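PDB 3CPG: uncharacterized protein from Bifidobacterium adolescentis ATCC 15703, which probably binds pyridoxal 5'-phosphate and takes part in the homeostasis of this cofactor. Local coordinates for residues T58-I61 and G62-M65; A66-A70 and G71-I75. All coordinates share one frame; numbering follows the deposited sequence.

Contact 1 (T58-I61 and G62-M65)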
# COMPACT_ATOMS: atom_id res chain seq x y z
N THR A 58 5.79 -4.75 12.66
CA THR A 58 5.96 -5.29 14.02
C THR A 58 5.18 -6.58 14.31
O THR A 58 5.21 -7.08 15.43
CB THR A 58 5.58 -4.25 15.11
OG1 THR A 58 4.16 -4.17 15.26
CG2 THR A 58 6.12 -2.87 14.75
N ARG A 59 4.51 -7.12 13.30
CA ARG A 59 3.75 -8.36 13.51
C ARG A 59 4.58 -9.53 12.99
O ARG A 59 5.32 -9.38 12.02
CB ARG A 59 2.42 -8.30 12.76
CG ARG A 59 1.65 -7.00 12.95
CD ARG A 59 1.39 -6.68 14.43
NE ARG A 59 0.77 -5.36 14.55
CZ ARG A 59 0.31 -4.83 15.68
NH1 ARG A 59 0.38 -5.51 16.82
NH2 ARG A 59 -0.23 -3.62 15.67
N ASP A 60 4.47 -10.69 13.63
CA ASP A 60 5.24 -11.84 13.17
C ASP A 60 4.48 -12.64 12.11
O ASP A 60 3.32 -12.37 11.82
CB ASP A 60 5.66 -12.75 14.33
CG ASP A 60 4.49 -13.35 15.08
OD1 ASP A 60 3.46 -13.66 14.46
OD2 ASP A 60 4.63 -13.55 16.31
N ILE A 61 5.16 -13.63 11.54
CA ILE A 61 4.58 -14.47 10.50
C ILE A 61 3.27 -15.14 10.93
O ILE A 61 2.32 -15.22 10.15
CB ILE A 61 5.59 -15.55 10.05
CG1 ILE A 61 6.77 -14.86 9.35
CG2 ILE A 61 4.94 -16.55 9.11
CD1 ILE A 61 7.84 -15.81 8.82
N GLY A 62 3.22 -15.62 12.16
CA GLY A 62 2.01 -16.26 12.64
C GLY A 62 0.84 -15.29 12.63
O GLY A 62 -0.27 -15.64 12.21
N GLU A 63 1.09 -14.07 13.10
CA GLU A 63 0.05 -13.04 13.15
C GLU A 63 -0.42 -12.66 11.75
O GLU A 63 -1.62 -12.56 11.48
CB GLU A 63 0.60 -11.79 13.84
CG GLU A 63 0.82 -11.95 15.34
CD GLU A 63 1.42 -10.71 15.98
OE1 GLU A 63 2.62 -10.44 15.74
OE2 GLU A 63 0.70 -10.01 16.71
N ILE A 64 0.52 -12.43 10.85
CA ILE A 64 0.18 -12.04 9.49
C ILE A 64 -0.62 -13.12 8.78
O ILE A 64 -1.59 -12.82 8.09
CB ILE A 64 1.45 -11.73 8.67
CG1 ILE A 64 2.20 -10.57 9.33
CG2 ILE A 64 1.09 -11.40 7.22
CD1 ILE A 64 3.56 -10.28 8.72
N MSE A 65 -0.22 -14.38 8.94
CA MSE A 65 -0.94 -15.46 8.30
C MSE A 65 -2.35 -15.64 8.87
O MSE A 65 -3.26 -16.08 8.18
CB MSE A 65 -0.14 -16.77 8.40
CG MSE A 65 1.17 -16.74 7.58
SE MSE A 65 0.89 -16.21 5.74
CE MSE A 65 -0.34 -17.56 5.24
O HOH W 1 1.58 -7.83 17.86
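Asp60 and Glu63 form a capping box that starts helix 61-69, the first helix after strand 51-55 in this TIM-barrel fold. Asp60 is the N-cap. Asp60 OD1 accepts from Glu63 N at 2.8 Å, and the donor lies nearly in line with the CG-OD1 bond. CG of Asp60 sits between its backbone N and carbonyl carbon (chi1 62°), which brings OD1 back over the first turn. OD2 accepts a hydrogen bond from Asn14 ND2.

Glu63 answers in the other direction. Glu63 CB lies 3.4 Å from Asp60 O. Glu63 CG passes Asp60 OD1 at 3.3 Å, and the two side chains cross at about a right angle. From CG the chain runs extended, and CD carries OE1 to the backbone of Asp60. There Glu63 OE1 accepts from Asp60 N at 2.8 Å, on the anti side of the carboxylate and 21° out of its plane. OE1 also forms a salt bridge with Lys10. OE2 turns to Arg21, again as a salt bridge, and to a water. The two acidic groups of the box come close, and the basic partners of Glu63 probably offset that charge.

Arg59 comes near but makes no direct salt bridge to Glu63. The water joins them, accepting from NH1 in the guanidinium plane and donating to OE2. Behind the box the first regular helix bonds follow: Ile64 N to Asp60 O and Met65 N to Ile61 O. Thr58 follows Lys57, the predicted attachment site of the cofactor, so the cap lies just downstream of that site. On the apolar side, Ile61 and selenomethionine Met65 lie side by side, with CG2 of Ile61 4.1 Å from CG of Met65.

Contact 2 (A66-A70 and G71-I75)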
# COMPACT_ATOMS: atom_id res chain seq x y z
N ALA A 66 -2.53 -15.29 10.14
CA ALA A 66 -3.85 -15.39 10.74
C ALA A 66 -4.74 -14.37 10.03
O ALA A 66 -5.91 -14.62 9.77
CB ALA A 66 -3.80 -15.10 12.24
N ALA A 67 -4.16 -13.22 9.70
CA ALA A 67 -4.90 -12.17 9.00
C ALA A 67 -5.25 -12.60 7.58
O ALA A 67 -6.36 -12.38 7.11
CB ALA A 67 -4.08 -10.88 8.98
N ILE A 68 -4.29 -13.20 6.89
CA ILE A 68 -4.54 -13.65 5.53
C ILE A 68 -5.58 -14.76 5.54
O ILE A 68 -6.48 -14.77 4.70
CB ILE A 68 -3.23 -14.13 4.86
CG1 ILE A 68 -2.40 -12.90 4.47
CG2 ILE A 68 -3.53 -15.00 3.64
CD1 ILE A 68 -0.94 -13.20 4.13
N ASP A 69 -5.48 -15.68 6.50
CA ASP A 69 -6.44 -16.76 6.57
C ASP A 69 -7.85 -16.23 6.86
O ASP A 69 -8.84 -16.87 6.51
CB ASP A 69 -6.05 -17.77 7.66
CG ASP A 69 -4.91 -18.67 7.22
OD1 ASP A 69 -4.82 -18.96 6.01
OD2 ASP A 69 -4.12 -19.11 8.08
N ALA A 70 -7.92 -15.06 7.49
CA ALA A 70 -9.21 -14.46 7.82
C ALA A 70 -9.82 -13.66 6.68
O ALA A 70 -10.95 -13.18 6.79
CB ALA A 70 -9.07 -13.58 9.05
N GLY A 71 -9.08 -13.49 5.59
CA GLY A 71 -9.62 -12.76 4.46
C GLY A 71 -8.73 -11.71 3.82
O GLY A 71 -9.05 -11.20 2.74
N VAL A 72 -7.61 -11.38 4.46
CA VAL A 72 -6.69 -10.38 3.91
C VAL A 72 -6.00 -10.92 2.66
O VAL A 72 -5.52 -12.05 2.65
CB VAL A 72 -5.63 -9.97 4.94
CG1 VAL A 72 -4.55 -9.14 4.26
CG2 VAL A 72 -6.28 -9.19 6.07
N ARG A 73 -5.96 -10.12 1.60
CA ARG A 73 -5.35 -10.54 0.35
C ARG A 73 -4.29 -9.56 -0.15
O ARG A 73 -3.96 -9.53 -1.33
CB ARG A 73 -6.42 -10.74 -0.72
CG ARG A 73 -7.39 -11.87 -0.39
CD ARG A 73 -6.70 -13.23 -0.52
NE ARG A 73 -7.59 -14.34 -0.19
CZ ARG A 73 -7.80 -14.79 1.04
NH1 ARG A 73 -7.17 -14.24 2.07
NH2 ARG A 73 -8.63 -15.81 1.25
N MSE A 74 -3.77 -8.74 0.76
CA MSE A 74 -2.73 -7.79 0.42
C MSE A 74 -2.06 -7.32 1.70
O MSE A 74 -2.73 -7.05 2.69
CB MSE A 74 -3.32 -6.59 -0.33
CG MSE A 74 -2.29 -5.50 -0.64
SE MSE A 74 -2.78 -4.22 -2.04
CE MSE A 74 -4.61 -4.23 -1.76
N ILE A 75 -0.73 -7.25 1.71
CA ILE A 75 -0.03 -6.80 2.90
C ILE A 75 1.00 -5.75 2.54
O ILE A 75 1.47 -5.68 1.40
CB ILE A 75 0.70 -7.95 3.65
CG1 ILE A 75 1.84 -8.50 2.79
CG2 ILE A 75 -0.30 -9.05 4.02
CD1 ILE A 75 2.66 -9.57 3.49
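Ala67 and Ile68 lend their carbonyls to the residues that leave helix 61-69, and the chain ends that helix in a Schellman motif. Gly71 has positive phi (134°). Val72 N reaches back to Ala67 O at 3.1 Å, and Gly71 N to Ile68 O at 3.0 Å. The turn sends the chain from the barrel helix toward strand 75-77.

The packed side is apolar. Val72 folds against the last turn, and Val72 CB is 3.3 Å from Ala67 O. CG2 of Val72 lies beside its own backbone N, because CG1 takes the place anti to that N (chi1 170°). This puts Val72 CG2 4.0 Å from Ala67 CB. CG1 faces Ile68 CG1 more loosely. Further along, CD1 of Ile68 meets CG2 of Ile75 at 4.2 Å. Val29 of helix 19-42 and Leu52 of strand 51-55 also touch Val72, while Ile115 and Phe99 touch Ile68. The group thus lies between helix and barrel strands. Ile68 CA also makes a CA-H...O contact with Val72 O.

The other side is polar and less enclosed. Asp69 is exposed there. Its CB points away from residues 71-75, and OD1 forms a salt bridge with Arg97. Arg73 is partly exposed. CB of Arg73 points away from the helix, but the chain bends at chi2 and the guanidinium folds back to the helix end. NH1 donates to Ile68 O and also to Val72 O, and both oxygens lie close to the guanidinium plane. Ile68 O therefore accepts two bonds, from Gly71 N and from Arg73. The first donor stands well above the carbonyl plane. The second, Arg73 NH1, is tilted only 19° from that plane and lies 2.8 Å from Ile68 O.

Overall arrangement
From the N terminus, the chain passes through helix 19-42 and strand 51-55 before it reaches contact 1. Contact 1 closes the loop between that strand and helix 61-69. Contact 2 follows at the far end of the same helix and closes the turn into strand 75-77. The two are in series; they neither nest nor cross. Together they frame one beta-alpha-beta crossover of the barrel, since strands 51-55 and 75-77 pair in parallel. Their centres are 10 Å apart, and they meet directly where Ile64 CG2 packs on Ile75 CG2. Helix 19-42 reaches both, with Arg21 at contact 1 and later turns at contact 2. The N-terminal segment and helix 80-96 also border contact 1.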